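Local coordinates for phenolic acid decarboxylase (Sedimentibacter hydroxybenzoicus, PDB 7AE5), which catalyses the reversible, non-oxidative decarboxylation of 4-hydroxybenzoate and 3,4-dihydroxybenzoate, using prenylated FMN and manganese, in the anaerobic detoxification of phenolic compounds, at residues D7-L12 and N302-N307; N198-I203 and E262-P267; P338-V343 and I355-R360. All coordinates share one frame; numbering follows the deposited sequence.

Overall arrangement
Contacts 1 and 3 are largely buried, whereas contact 2 is only partly so, its strand pair running out into an exposed proline-containing end. Contact 1 packs helix 8-17, mainly through side chains, against strand 304-306 and the loop before it, and encloses a carboxylate, that of Glu-306. Contacts 2 and 3 are antiparallel strand pairs built on backbone hydrogen bonds, but in different sheets: contact 2 in the flavin-binding region, contact 3 in the C-terminal domain, where a Glu-339/Arg-360 salt bridge marks the more open end. Contact 2 is nested within the chain loop closed by contact 1, centres about 27 Å apart; contact 3 lies across the chain's centre from both, about 47 Å centre to centre from contact 2.

Contact 1. Residues D7-L12 and N302-N307; sequences DLREFL and NPIFEN
Helix 8-17, near the N-terminus, packs here against strand 304-306, an outermost strand, within this chain, of a four-stranded mixed sheet in this UbiD-family enzyme; the short axes stand 11.4 Å apart at 80°, so side chains bridge the two. Leu-8 carries one half of the contact. Its CG is anti to the backbone N (chi1 170°), and its two methyls both touch the Glu-306 side chain: CD2 is closest to Glu-306 CB, at 3.8 Å, while CD1 is closest to the carboxylate carbon Glu-306 CD, also at 3.8 Å. That buried carboxylate is satisfied beyond the helix, by a salt bridge from OE2 to Lys-145 and a hydrogen bond from Asn-209 N to OE1. An alanine in place of Glu-306 would probably open a gap beside Leu-8 CD1 and leave the Lys-145 charge without this mate.

In the other half, Ile-304 receives Leu-12, whose CD1 is 4.3 Å from Ile-304 CD1. The Arg-9 chain is extended from CG to NE; NE forms a salt bridge with Glu-258 OE2, and NH2 a hydrogen bond with Thr-301 O. The other oxygen of Glu-258 accepts from Ile-304 N, and one acid thus ties both segments. Arg-9 NH2 also comes within 2.9 Å of Asn-302 O, at an angle poor for a hydrogen bond, and Arg-9 NE lies 4.1 Å from Ile-304 CD1.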
ATOM      1  N   ASP C   7     -35.800 -11.533 -41.952  1.00 75.49           N
ATOM      2  CA  ASP C   7     -34.519 -12.039 -42.431  1.00 73.24           C
ATOM      3  C   ASP C   7     -33.518 -10.887 -42.433  1.00 71.02           C
ATOM      4  O   ASP C   7     -33.791  -9.804 -41.905  1.00 71.17           O
ATOM      5  CB  ASP C   7     -34.667 -12.691 -43.814  1.00 74.51           C
ATOM      6  CG  ASP C   7     -35.326 -11.774 -44.835  1.00 76.12           C
ATOM      7  OD1 ASP C   7     -35.136 -10.542 -44.770  1.00 75.42           O
ATOM      8  OD2 ASP C   7     -36.045 -12.295 -45.715  1.00 78.37           O
ATOM      9  N   LEU C   8     -32.353 -11.125 -43.037  1.00 65.38           N
ATOM     10  CA  LEU C   8     -31.323 -10.095 -43.114  1.00 63.48           C
ATOM     11  C   LEU C   8     -31.634  -9.052 -44.180  1.00 64.65           C
ATOM     12  O   LEU C   8     -31.301  -7.874 -44.003  1.00 64.07           O
ATOM     13  CB  LEU C   8     -29.963 -10.741 -43.388  1.00 61.64           C
ATOM     14  CG  LEU C   8     -28.789  -9.825 -43.742  1.00 60.00           C
ATOM     15  CD1 LEU C   8     -28.201  -9.201 -42.488  1.00 58.22           C
ATOM     16  CD2 LEU C   8     -27.727 -10.592 -44.514  1.00 59.39           C
ATOM     17  N   ARG C   9     -32.276  -9.459 -45.279  1.00 60.31           N
ATOM     18  CA  ARG C   9     -32.533  -8.534 -46.380  1.00 61.82           C
ATOM     19  C   ARG C   9     -33.478  -7.417 -45.961  1.00 63.26           C
ATOM     20  O   ARG C   9     -33.302  -6.262 -46.366  1.00 63.72           O
ATOM     21  CB  ARG C   9     -33.098  -9.294 -47.578  1.00 64.03           C
ATOM     22  CG  ARG C   9     -32.217 -10.437 -48.026  1.00 63.18           C
ATOM     23  CD  ARG C   9     -32.723 -11.072 -49.303  1.00 65.72           C
ATOM     24  NE  ARG C   9     -31.834 -12.135 -49.756  1.00 65.28           N
ATOM     25  CZ  ARG C   9     -31.824 -12.628 -50.986  1.00 67.25           C
ATOM     26  NH1 ARG C   9     -32.648 -12.177 -51.918  1.00 69.75           N
ATOM     27  NH2 ARG C   9     -30.966 -13.599 -51.289  1.00 67.02           N
ATOM     28  N   GLU C  10     -34.498  -7.743 -45.164  1.00 74.68           N
ATOM     29  CA  GLU C  10     -35.365  -6.703 -44.624  1.00 76.34           C
ATOM     30  C   GLU C  10     -34.573  -5.727 -43.765  1.00 74.65           C
ATOM     31  O   GLU C  10     -34.772  -4.509 -43.849  1.00 75.82           O
ATOM     32  CB  GLU C  10     -36.502  -7.328 -43.817  1.00 78.01           C
ATOM     33  CG  GLU C  10     -37.648  -7.865 -44.661  1.00 80.85           C
ATOM     34  CD  GLU C  10     -38.628  -8.694 -43.852  1.00 82.46           C
ATOM     35  OE1 GLU C  10     -38.644  -8.554 -42.611  1.00 82.02           O
ATOM     36  OE2 GLU C  10     -39.382  -9.486 -44.458  1.00 84.49           O
ATOM     37  N   PHE C  11     -33.658  -6.244 -42.942  1.00 61.58           N
ATOM     38  CA  PHE C  11     -32.835  -5.376 -42.108  1.00 59.86           C
ATOM     39  C   PHE C  11     -31.870  -4.551 -42.949  1.00 59.00           C
ATOM     40  O   PHE C  11     -31.624  -3.378 -42.648  1.00 59.09           O
ATOM     41  CB  PHE C  11     -32.073  -6.210 -41.078  1.00 57.58           C
ATOM     42  CG  PHE C  11     -31.261  -5.390 -40.118  1.00 55.98           C
ATOM     43  CD1 PHE C  11     -31.868  -4.443 -39.310  1.00 57.31           C
ATOM     44  CD2 PHE C  11     -29.892  -5.567 -40.021  1.00 53.46           C
ATOM     45  CE1 PHE C  11     -31.125  -3.687 -38.426  1.00 56.11           C
ATOM     46  CE2 PHE C  11     -29.143  -4.815 -39.137  1.00 52.17           C
ATOM     47  CZ  PHE C  11     -29.760  -3.873 -38.338  1.00 53.48           C
ATOM     48  N   LEU C  12     -31.317  -5.149 -44.007  1.00 58.51           N
ATOM     49  CA  LEU C  12     -30.363  -4.433 -44.848  1.00 58.04           C
ATOM     50  C   LEU C  12     -31.018  -3.236 -45.528  1.00 60.59           C
ATOM     51  O   LEU C  12     -30.427  -2.151 -45.598  1.00 60.57           O
ATOM     52  CB  LEU C  12     -29.769  -5.383 -45.887  1.00 57.69           C
ATOM     53  CG  LEU C  12     -28.652  -6.320 -45.418  1.00 55.21           C
ATOM     54  CD1 LEU C  12     -28.042  -7.065 -46.598  1.00 55.53           C
ATOM     55  CD2 LEU C  12     -27.585  -5.563 -44.644  1.00 53.19           C
ATOM     56  N   ASN C 302     -29.507 -16.211 -54.899  1.00 79.43           N
ATOM     57  CA  ASN C 302     -28.524 -15.140 -54.772  1.00 78.08           C
ATOM     58  C   ASN C 302     -28.248 -14.820 -53.299  1.00 76.35           C
ATOM     59  O   ASN C 302     -28.507 -13.705 -52.842  1.00 76.11           O
ATOM     60  CB  ASN C 302     -28.970 -13.893 -55.523  1.00 79.23           C
ATOM     61  CG  ASN C 302     -28.741 -13.998 -57.024  1.00 80.49           C
ATOM     62  OD1 ASN C 302     -27.906 -13.289 -57.587  1.00 80.14           O
ATOM     63  ND2 ASN C 302     -29.486 -14.883 -57.679  1.00 82.07           N
ATOM     64  N   PRO C 303     -27.719 -15.778 -52.535  1.00 62.81           N
ATOM     65  CA  PRO C 303     -27.506 -15.543 -51.105  1.00 61.28           C
ATOM     66  C   PRO C 303     -26.442 -14.490 -50.855  1.00 59.79           C
ATOM     67  O   PRO C 303     -25.576 -14.217 -51.689  1.00 59.59           O
ATOM     68  CB  PRO C 303     -27.060 -16.909 -50.575  1.00 60.53           C
ATOM     69  CG  PRO C 303     -26.509 -17.609 -51.754  1.00 61.02           C
ATOM     70  CD  PRO C 303     -27.287 -17.126 -52.938  1.00 62.85           C
ATOM     71  N   ILE C 304     -26.517 -13.907 -49.663  1.00 56.50           N
ATOM     72  CA  ILE C 304     -25.637 -12.828 -49.240  1.00 55.12           C
ATOM     73  C   ILE C 304     -24.789 -13.338 -48.084  1.00 53.34           C
ATOM     74  O   ILE C 304     -25.322 -13.724 -47.037  1.00 53.09           O
ATOM     75  CB  ILE C 304     -26.432 -11.579 -48.832  1.00 55.49           C
ATOM     76  CG1 ILE C 304     -27.133 -10.981 -50.054  1.00 57.25           C
ATOM     77  CG2 ILE C 304     -25.516 -10.563 -48.187  1.00 53.93           C
ATOM     78  CD1 ILE C 304     -28.275 -10.046 -49.717  1.00 58.11           C
ATOM     79  N   PHE C 305     -23.472 -13.339 -48.276  1.00 53.63           N
ATOM     80  CA  PHE C 305     -22.535 -13.818 -47.263  1.00 51.97           C
ATOM     81  C   PHE C 305     -22.382 -12.737 -46.201  1.00 50.89           C
ATOM     82  O   PHE C 305     -21.587 -11.806 -46.352  1.00 50.21           O
ATOM     83  CB  PHE C 305     -21.193 -14.168 -47.900  1.00 51.26           C
ATOM     84  CG  PHE C 305     -20.170 -14.704 -46.930  1.00 49.66           C
ATOM     85  CD1 PHE C 305     -20.561 -15.340 -45.761  1.00 49.49           C
ATOM     86  CD2 PHE C 305     -18.814 -14.578 -47.195  1.00 48.69           C
ATOM     87  CE1 PHE C 305     -19.621 -15.834 -44.874  1.00 49.79           C
ATOM     88  CE2 PHE C 305     -17.868 -15.073 -46.311  1.00 48.27           C
ATOM     89  CZ  PHE C 305     -18.273 -15.701 -45.149  1.00 49.18           C
ATOM     90  N   GLU C 306     -23.145 -12.862 -45.118  1.00 58.86           N
ATOM     91  CA  GLU C 306     -23.050 -11.930 -43.999  1.00 57.88           C
ATOM     92  C   GLU C 306     -21.892 -12.362 -43.109  1.00 57.48           C
ATOM     93  O   GLU C 306     -21.998 -13.346 -42.371  1.00 58.38           O
ATOM     94  CB  GLU C 306     -24.360 -11.886 -43.218  1.00 58.55           C
ATOM     95  CG  GLU C 306     -24.366 -10.854 -42.095  1.00 57.65           C
ATOM     96  CD  GLU C 306     -25.350 -11.182 -40.987  1.00 58.24           C
ATOM     97  OE1 GLU C 306     -26.021 -12.230 -41.073  1.00 58.97           O
ATOM     98  OE2 GLU C 306     -25.456 -10.386 -40.030  1.00 58.14           O
ATOM     99  N   ASN C 307     -20.783 -11.632 -43.185  1.00 48.20           N
ATOM    100  CA  ASN C 307     -19.585 -11.954 -42.430  1.00 48.43           C
ATOM    101  C   ASN C 307     -19.172 -10.756 -41.589  1.00 48.04           C
ATOM    102  O   ASN C 307     -19.624  -9.630 -41.808  1.00 47.39           O
ATOM    103  CB  ASN C 307     -18.437 -12.377 -43.353  1.00 47.93           C
ATOM    104  CG  ASN C 307     -17.589 -13.480 -42.756  1.00 48.45           C
ATOM    105  OD1 ASN C 307     -18.075 -14.303 -41.980  1.00 49.35           O
ATOM    106  ND2 ASN C 307     -16.314 -13.511 -43.125  1.00 47.83           N
TER

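Contact 2. Residues N198-I203 and E262-P267; sequences NKPLPI and EGHIIP
Leu-201 O receives Ile-265 N in a 2.7 Å hydrogen bond, and the same oxygen also takes a CA-H...O contact from His-264 CA. The return bond of this pair, Leu-201 N to Ile-265 O, is weak. Two residues on, Ile-203 and Gly-263 exchange a second pair of bonds, Ile-203 N to Gly-263 O at 2.9 Å and Gly-263 N to Ile-203 O at 3.0 Å. Strands 201-207 and 259-265 are thus antiparallel neighbours in the sheet of the Rift-related, FMN-binding region, with Pro-202 and His-264 forming the non-hydrogen-bonded pair between. On the face bearing Leu-201, Ile-203 CG2 packs on Ile-265 CG1 at 4.1 Å, the two side chains crossing at about a right angle; the Ile-265 side chain is about 5 Å from that of Met-184, a predicted flavin-binding residue. His-264 stands on the other face, its ND1 hydrogen-bonded to Asp-295 OD2. Pro-200 lies side by side with it, pointing the same way: Pro-200 CB is 3.4 Å from His-264 CD2, and CG sits over one face of the ring in a CH-pi contact. Beyond the paired strands, the Pro-267 ring packs on Lys-199 O, its CG 3.4 Å away, and one water donates to both Asn-198 OD1 and Pro-267 O, each at 2.7 Å.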
ATOM      1  N   ASN C 198     -17.526 -43.776 -32.226  1.00 83.54           N
ATOM      2  CA  ASN C 198     -17.163 -43.467 -33.612  1.00 79.10           C
ATOM      3  C   ASN C 198     -18.390 -43.092 -34.449  1.00 76.82           C
ATOM      4  O   ASN C 198     -18.604 -43.618 -35.542  1.00 74.50           O
ATOM      5  CB  ASN C 198     -16.401 -44.637 -34.245  1.00 78.15           C
ATOM      6  CG  ASN C 198     -15.469 -44.199 -35.355  1.00 74.60           C
ATOM      7  OD1 ASN C 198     -15.056 -43.041 -35.417  1.00 73.01           O
ATOM      8  ND2 ASN C 198     -15.126 -45.129 -36.238  1.00 73.72           N
ATOM      9  N   LYS C 199     -19.192 -42.162 -33.930  1.00 72.75           N
ATOM     10  CA  LYS C 199     -20.378 -41.716 -34.643  1.00 70.33           C
ATOM     11  C   LYS C 199     -20.308 -40.223 -34.939  1.00 67.47           C
ATOM     12  O   LYS C 199     -19.734 -39.454 -34.160  1.00 68.92           O
ATOM     13  CB  LYS C 199     -21.658 -42.004 -33.849  1.00 73.38           C
ATOM     14  CG  LYS C 199     -21.783 -43.427 -33.340  1.00 76.59           C
ATOM     15  CD  LYS C 199     -23.076 -43.612 -32.562  1.00 79.46           C
ATOM     16  CE  LYS C 199     -23.387 -45.084 -32.345  1.00 81.67           C
ATOM     17  NZ  LYS C 199     -24.138 -45.671 -33.488  1.00 79.60           N
ATOM     18  N   PRO C 200     -20.875 -39.785 -36.062  1.00 69.28           N
ATOM     19  CA  PRO C 200     -20.969 -38.346 -36.331  1.00 66.26           C
ATOM     20  C   PRO C 200     -21.866 -37.650 -35.320  1.00 68.31           C
ATOM     21  O   PRO C 200     -22.668 -38.274 -34.623  1.00 71.69           O
ATOM     22  CB  PRO C 200     -21.574 -38.285 -37.739  1.00 62.40           C
ATOM     23  CG  PRO C 200     -21.206 -39.592 -38.371  1.00 62.91           C
ATOM     24  CD  PRO C 200     -21.187 -40.600 -37.250  1.00 67.31           C
ATOM     25  N   LEU C 201     -21.724 -36.330 -35.251  1.00 64.28           N
ATOM     26  CA  LEU C 201     -22.573 -35.485 -34.410  1.00 65.69           C
ATOM     27  C   LEU C 201     -23.137 -34.371 -35.279  1.00 61.13           C
ATOM     28  O   LEU C 201     -22.377 -33.475 -35.699  1.00 57.91           O
ATOM     29  CB  LEU C 201     -21.800 -34.915 -33.224  1.00 68.62           C
ATOM     30  CG  LEU C 201     -22.586 -34.713 -31.923  1.00 73.34           C
ATOM     31  CD1 LEU C 201     -21.649 -34.351 -30.793  1.00 77.10           C
ATOM     32  CD2 LEU C 201     -23.659 -33.643 -32.069  1.00 71.46           C
ATOM     33  N   PRO C 202     -24.440 -34.362 -35.547  1.00 66.15           N
ATOM     34  CA  PRO C 202     -24.985 -33.421 -36.530  1.00 62.34           C
ATOM     35  C   PRO C 202     -25.106 -32.009 -35.978  1.00 61.98           C
ATOM     36  O   PRO C 202     -25.495 -31.796 -34.827  1.00 65.65           O
ATOM     37  CB  PRO C 202     -26.368 -34.004 -36.856  1.00 63.73           C
ATOM     38  CG  PRO C 202     -26.638 -35.072 -35.815  1.00 68.32           C
ATOM     39  CD  PRO C 202     -25.495 -35.116 -34.851  1.00 70.26           C
ATOM     40  N   ILE C 203     -24.747 -31.037 -36.821  1.00 67.10           N
ATOM     41  CA  ILE C 203     -24.941 -29.622 -36.531  1.00 66.46           C
ATOM     42  C   ILE C 203     -25.458 -28.937 -37.789  1.00 63.61           C
ATOM     43  O   ILE C 203     -25.358 -29.462 -38.900  1.00 61.65           O
ATOM     44  CB  ILE C 203     -23.653 -28.911 -36.042  1.00 65.10           C
ATOM     45  CG1 ILE C 203     -22.766 -28.520 -37.225  1.00 60.67           C
ATOM     46  CG2 ILE C 203     -22.883 -29.769 -35.046  1.00 68.15           C
ATOM     47  CD1 ILE C 203     -21.588 -27.660 -36.835  1.00 59.30           C
ATOM     48  N   GLU C 262     -25.754 -27.897 -43.410  1.00 63.26           N
ATOM     49  CA  GLU C 262     -26.073 -29.084 -42.632  1.00 64.28           C
ATOM     50  C   GLU C 262     -24.921 -30.076 -42.725  1.00 64.35           C
ATOM     51  O   GLU C 262     -24.464 -30.407 -43.823  1.00 63.75           O
ATOM     52  CB  GLU C 262     -27.374 -29.719 -43.124  1.00 65.04           C
ATOM     53  CG  GLU C 262     -28.561 -28.772 -43.075  1.00 65.98           C
ATOM     54  CD  GLU C 262     -29.843 -29.410 -43.570  1.00 68.13           C
ATOM     55  OE1 GLU C 262     -29.918 -30.657 -43.592  1.00 68.86           O
ATOM     56  OE2 GLU C 262     -30.776 -28.663 -43.933  1.00 69.15           O
ATOM     57  N   GLY C 263     -24.451 -30.534 -41.575  1.00 61.61           N
ATOM     58  CA  GLY C 263     -23.336 -31.450 -41.555  1.00 61.63           C
ATOM     59  C   GLY C 263     -23.178 -32.111 -40.207  1.00 62.60           C
ATOM     60  O   GLY C 263     -24.118 -32.174 -39.414  1.00 63.40           O
ATOM     61  N   HIS C 264     -21.966 -32.602 -39.952  1.00 57.40           N
ATOM     62  CA  HIS C 264     -21.699 -33.334 -38.725  1.00 58.26           C
ATOM     63  C   HIS C 264     -20.236 -33.188 -38.337  1.00 57.75           C
ATOM     64  O   HIS C 264     -19.356 -33.088 -39.195  1.00 56.79           O
ATOM     65  CB  HIS C 264     -22.044 -34.821 -38.869  1.00 58.94           C
ATOM     66  CG  HIS C 264     -21.208 -35.540 -39.883  1.00 58.31           C
ATOM     67  ND1 HIS C 264     -21.635 -35.769 -41.173  1.00 57.87           N
ATOM     68  CD2 HIS C 264     -19.969 -36.083 -39.796  1.00 58.02           C
ATOM     69  CE1 HIS C 264     -20.698 -36.422 -41.837  1.00 57.37           C
ATOM     70  NE2 HIS C 264     -19.677 -36.625 -41.024  1.00 57.42           N
ATOM     71  N   ILE C 265     -19.989 -33.189 -37.027  1.00 48.87           N
ATOM     72  CA  ILE C 265     -18.626 -33.297 -36.526  1.00 47.41           C
ATOM     73  C   ILE C 265     -18.094 -34.689 -36.837  1.00 47.74           C
ATOM     74  O   ILE C 265     -18.747 -35.701 -36.551  1.00 48.91           O
ATOM     75  CB  ILE C 265     -18.577 -33.008 -35.019  1.00 47.74           C
ATOM     76  CG1 ILE C 265     -19.352 -31.729 -34.695  1.00 47.80           C
ATOM     77  CG2 ILE C 265     -17.133 -32.909 -34.548  1.00 47.05           C
ATOM     78  CD1 ILE C 265     -19.015 -31.136 -33.344  1.00 48.06           C
ATOM     79  N   ILE C 266     -16.909 -34.746 -37.434  1.00 53.34           N
ATOM     80  CA  ILE C 266     -16.290 -36.017 -37.799  1.00 53.31           C
ATOM     81  C   ILE C 266     -15.613 -36.593 -36.560  1.00 53.77           C
ATOM     82  O   ILE C 266     -14.704 -35.961 -36.003  1.00 53.10           O
ATOM     83  CB  ILE C 266     -15.299 -35.836 -38.958  1.00 51.94           C
ATOM     84  CG1 ILE C 266     -15.872 -34.858 -39.987  1.00 51.38           C
ATOM     85  CG2 ILE C 266     -14.995 -37.174 -39.608  1.00 51.97           C
ATOM     86  CD1 ILE C 266     -14.913 -34.504 -41.105  1.00 50.03           C
ATOM     87  N   PRO C 267     -16.021 -37.774 -36.093  1.00 54.19           N
ATOM     88  CA  PRO C 267     -15.493 -38.285 -34.822  1.00 54.78           C
ATOM     89  C   PRO C 267     -14.012 -38.621 -34.905  1.00 53.80           C
ATOM     90  O   PRO C 267     -13.517 -39.095 -35.931  1.00 53.05           O
ATOM     91  CB  PRO C 267     -16.335 -39.543 -34.567  1.00 56.04           C
ATOM     92  CG  PRO C 267     -16.856 -39.935 -35.912  1.00 55.78           C
ATOM     93  CD  PRO C 267     -17.059 -38.652 -36.658  1.00 54.93           C
TER
HETATM   94  O   HOH W   1     -13.587 -41.535 -37.114  1.00 48.23           O

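Contact 3. Residues P338-V343 and I355-R360; sequences PEVVAV and ISTKVR
Glu-339 leads into a beta hairpin of the UbiD C-terminal domain, strands 340-347 and 352-357, and its side chain crosses to the partner segment from root to tip. CB rests 3.2 Å from Lys-358 O, and CG lies farther from the same carbonyl. With the chain bent at chi2 (100°), CD swings towards Arg-360, the two side chains crossing at about a right angle. OE1 meets Arg-360 NE on its syn side in a salt bridge, at the edge of the guanidinium but tilted from its plane; the modelled separation is very short, so its exact length is doubtful. OE2 has a weak hydrogen bond to Tyr-364 OH. The backbone O of Glu-339 adds a further tie, accepting from Lys-358 N at 2.8 Å.

Between the Val-340/Thr-357 pair and the Ala-342/Ser-356 pair the register slips by one residue, a classic beta bulge: Val-341 and Ala-342 both face Ser-356. Their two N-H groups come to Ser-356 O from the same face of its plane, Val-341 N at 2.8 Å and Ala-342 N at 3.3 Å, and Ser-356 N returns a bond to Ala-342 O. On the face bearing Val-340 and Val-343, Ile-355 CG2 meets Val-340 CG1 at 4.0 Å; helices 323-336 and 364-372 cover this apolar group through Leu-333 and Val-368. Around the bulge, Ser-356 OG lies between its own backbone N and carbonyl carbon (chi1 70°), which sets it 3.3 Å from Val-341 CB.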
ATOM      1  N   PRO C 338     -32.009  -2.792  -5.362  1.00 46.68           N
ATOM      2  CA  PRO C 338     -32.886  -2.013  -6.249  1.00 46.33           C
ATOM      3  C   PRO C 338     -32.386  -0.601  -6.516  1.00 46.34           C
ATOM      4  O   PRO C 338     -32.933   0.070  -7.400  1.00 45.87           O
ATOM      5  CB  PRO C 338     -34.222  -2.005  -5.493  1.00 47.25           C
ATOM      6  CG  PRO C 338     -33.814  -2.170  -4.051  1.00 48.28           C
ATOM      7  CD  PRO C 338     -32.690  -3.158  -4.109  1.00 47.76           C
ATOM      8  N   GLU C 339     -31.363  -0.138  -5.796  1.00 49.16           N
ATOM      9  CA  GLU C 339     -30.800   1.186  -6.025  1.00 49.20           C
ATOM     10  C   GLU C 339     -29.962   1.256  -7.291  1.00 47.97           C
ATOM     11  O   GLU C 339     -29.647   2.360  -7.747  1.00 47.72           O
ATOM     12  CB  GLU C 339     -29.957   1.594  -4.823  1.00 50.29           C
ATOM     13  CG  GLU C 339     -30.783   1.806  -3.578  1.00 51.51           C
ATOM     14  CD  GLU C 339     -30.718   0.613  -2.649  1.00 52.04           C
ATOM     15  OE1 GLU C 339     -31.152   0.736  -1.487  1.00 53.11           O
ATOM     16  OE2 GLU C 339     -30.217  -0.450  -3.079  1.00 51.29           O
ATOM     17  N   VAL C 340     -29.596   0.113  -7.868  1.00 38.18           N
ATOM     18  CA  VAL C 340     -28.797   0.115  -9.083  1.00 36.93           C
ATOM     19  C   VAL C 340     -29.648   0.600 -10.249  1.00 36.24           C
ATOM     20  O   VAL C 340     -30.760   0.104 -10.480  1.00 36.21           O
ATOM     21  CB  VAL C 340     -28.220  -1.280  -9.350  1.00 36.14           C
ATOM     22  CG1 VAL C 340     -27.625  -1.345 -10.746  1.00 34.77           C
ATOM     23  CG2 VAL C 340     -27.172  -1.618  -8.302  1.00 36.71           C
ATOM     24  N   VAL C 341     -29.125   1.570 -10.992  1.00 41.39           N
ATOM     25  CA  VAL C 341     -29.861   2.171 -12.099  1.00 40.86           C
ATOM     26  C   VAL C 341     -29.512   1.510 -13.429  1.00 39.74           C
ATOM     27  O   VAL C 341     -30.401   1.231 -14.238  1.00 39.44           O
ATOM     28  CB  VAL C 341     -29.591   3.691 -12.126  1.00 41.05           C
ATOM     29  CG1 VAL C 341     -30.204   4.330 -13.355  1.00 40.51           C
ATOM     30  CG2 VAL C 341     -30.138   4.342 -10.866  1.00 42.20           C
ATOM     31  N   ALA C 342     -28.230   1.241 -13.673  1.00 39.74           N
ATOM     32  CA  ALA C 342     -27.804   0.640 -14.929  1.00 38.77           C
ATOM     33  C   ALA C 342     -26.419   0.033 -14.759  1.00 38.32           C
ATOM     34  O   ALA C 342     -25.638   0.462 -13.905  1.00 38.68           O
ATOM     35  CB  ALA C 342     -27.794   1.665 -16.068  1.00 38.44           C
ATOM     36  N   VAL C 343     -26.126  -0.967 -15.588  1.00 34.30           N
ATOM     37  CA  VAL C 343     -24.822  -1.619 -15.625  1.00 33.79           C
ATOM     38  C   VAL C 343     -24.300  -1.545 -17.053  1.00 33.28           C
ATOM     39  O   VAL C 343     -24.972  -1.994 -17.990  1.00 33.18           O
ATOM     40  CB  VAL C 343     -24.891  -3.078 -15.145  1.00 33.76           C
ATOM     41  CG1 VAL C 343     -23.542  -3.762 -15.335  1.00 33.29           C
ATOM     42  CG2 VAL C 343     -25.318  -3.133 -13.687  1.00 34.49           C
ATOM     43  N   ILE C 355     -21.074   0.865 -13.183  1.00 34.37           N
ATOM     44  CA  ILE C 355     -22.390   0.733 -12.568  1.00 35.18           C
ATOM     45  C   ILE C 355     -22.843   2.105 -12.095  1.00 36.31           C
ATOM     46  O   ILE C 355     -22.115   2.789 -11.368  1.00 36.95           O
ATOM     47  CB  ILE C 355     -22.375  -0.256 -11.390  1.00 35.50           C
ATOM     48  CG1 ILE C 355     -21.798  -1.604 -11.816  1.00 34.43           C
ATOM     49  CG2 ILE C 355     -23.775  -0.426 -10.817  1.00 36.54           C
ATOM     50  CD1 ILE C 355     -21.229  -2.403 -10.661  1.00 34.66           C
ATOM     51  N   SER C 356     -24.043   2.503 -12.501  1.00 32.95           N
ATOM     52  CA  SER C 356     -24.708   3.662 -11.924  1.00 33.76           C
ATOM     53  C   SER C 356     -25.701   3.189 -10.875  1.00 34.78           C
ATOM     54  O   SER C 356     -26.444   2.229 -11.096  1.00 34.57           O
ATOM     55  CB  SER C 356     -25.422   4.494 -12.992  1.00 33.29           C
ATOM     56  OG  SER C 356     -26.556   3.820 -13.507  1.00 33.11           O
ATOM     57  N   THR C 357     -25.705   3.860  -9.730  1.00 31.90           N
ATOM     58  CA  THR C 357     -26.563   3.432  -8.640  1.00 33.07           C
ATOM     59  C   THR C 357     -26.890   4.625  -7.758  1.00 33.93           C
ATOM     60  O   THR C 357     -26.167   5.625  -7.733  1.00 33.66           O
ATOM     61  CB  THR C 357     -25.900   2.326  -7.812  1.00 33.75           C
ATOM     62  OG1 THR C 357     -26.830   1.826  -6.841  1.00 34.76           O
ATOM     63  CG2 THR C 357     -24.671   2.869  -7.104  1.00 34.35           C
ATOM     64  N   LYS C 358     -28.004   4.506  -7.044  1.00 50.60           N
ATOM     65  CA  LYS C 358     -28.277   5.389  -5.922  1.00 51.68           C
ATOM     66  C   LYS C 358     -27.548   4.853  -4.698  1.00 52.76           C
ATOM     67  O   LYS C 358     -27.571   3.647  -4.432  1.00 53.11           O
ATOM     68  CB  LYS C 358     -29.780   5.482  -5.661  1.00 52.18           C
ATOM     69  CG  LYS C 358     -30.185   6.679  -4.815  1.00 53.04           C
ATOM     70  CD  LYS C 358     -30.774   6.250  -3.479  1.00 54.25           C
ATOM     71  CE  LYS C 358     -31.186   7.459  -2.653  1.00 55.15           C
ATOM     72  NZ  LYS C 358     -32.254   8.250  -3.324  1.00 54.93           N
ATOM     73  N   VAL C 359     -26.881   5.737  -3.967  1.00 40.98           N
ATOM     74  CA  VAL C 359     -26.098   5.342  -2.802  1.00 42.07           C
ATOM     75  C   VAL C 359     -27.026   5.354  -1.592  1.00 43.33           C
ATOM     76  O   VAL C 359     -27.446   6.418  -1.130  1.00 43.68           O
ATOM     77  CB  VAL C 359     -24.888   6.263  -2.597  1.00 41.83           C
ATOM     78  CG1 VAL C 359     -24.006   5.747  -1.471  1.00 42.94           C
ATOM     79  CG2 VAL C 359     -24.086   6.376  -3.885  1.00 40.15           C
ATOM     80  N   ARG C 360     -27.358   4.164  -1.085  1.00 56.25           N
ATOM     81  CA  ARG C 360     -28.243   4.058   0.072  1.00 57.22           C
ATOM     82  C   ARG C 360     -27.647   4.760   1.285  1.00 58.16           C
ATOM     83  O   ARG C 360     -28.259   5.662   1.866  1.00 58.63           O
ATOM     84  CB  ARG C 360     -28.519   2.586   0.385  1.00 57.35           C
ATOM     85  CG  ARG C 360     -29.946   2.297   0.801  1.00 57.60           C
ATOM     86  CD  ARG C 360     -30.056   0.957   1.507  1.00 57.85           C
ATOM     87  NE  ARG C 360     -29.960  -0.153   0.567  1.00 56.87           N
ATOM     88  CZ  ARG C 360     -29.800  -1.421   0.917  1.00 56.72           C
ATOM     89  NH1 ARG C 360     -29.764  -1.788   2.188  1.00 57.50           N
ATOM     90  NH2 ARG C 360     -29.678  -2.346  -0.031  1.00 55.67           N
TER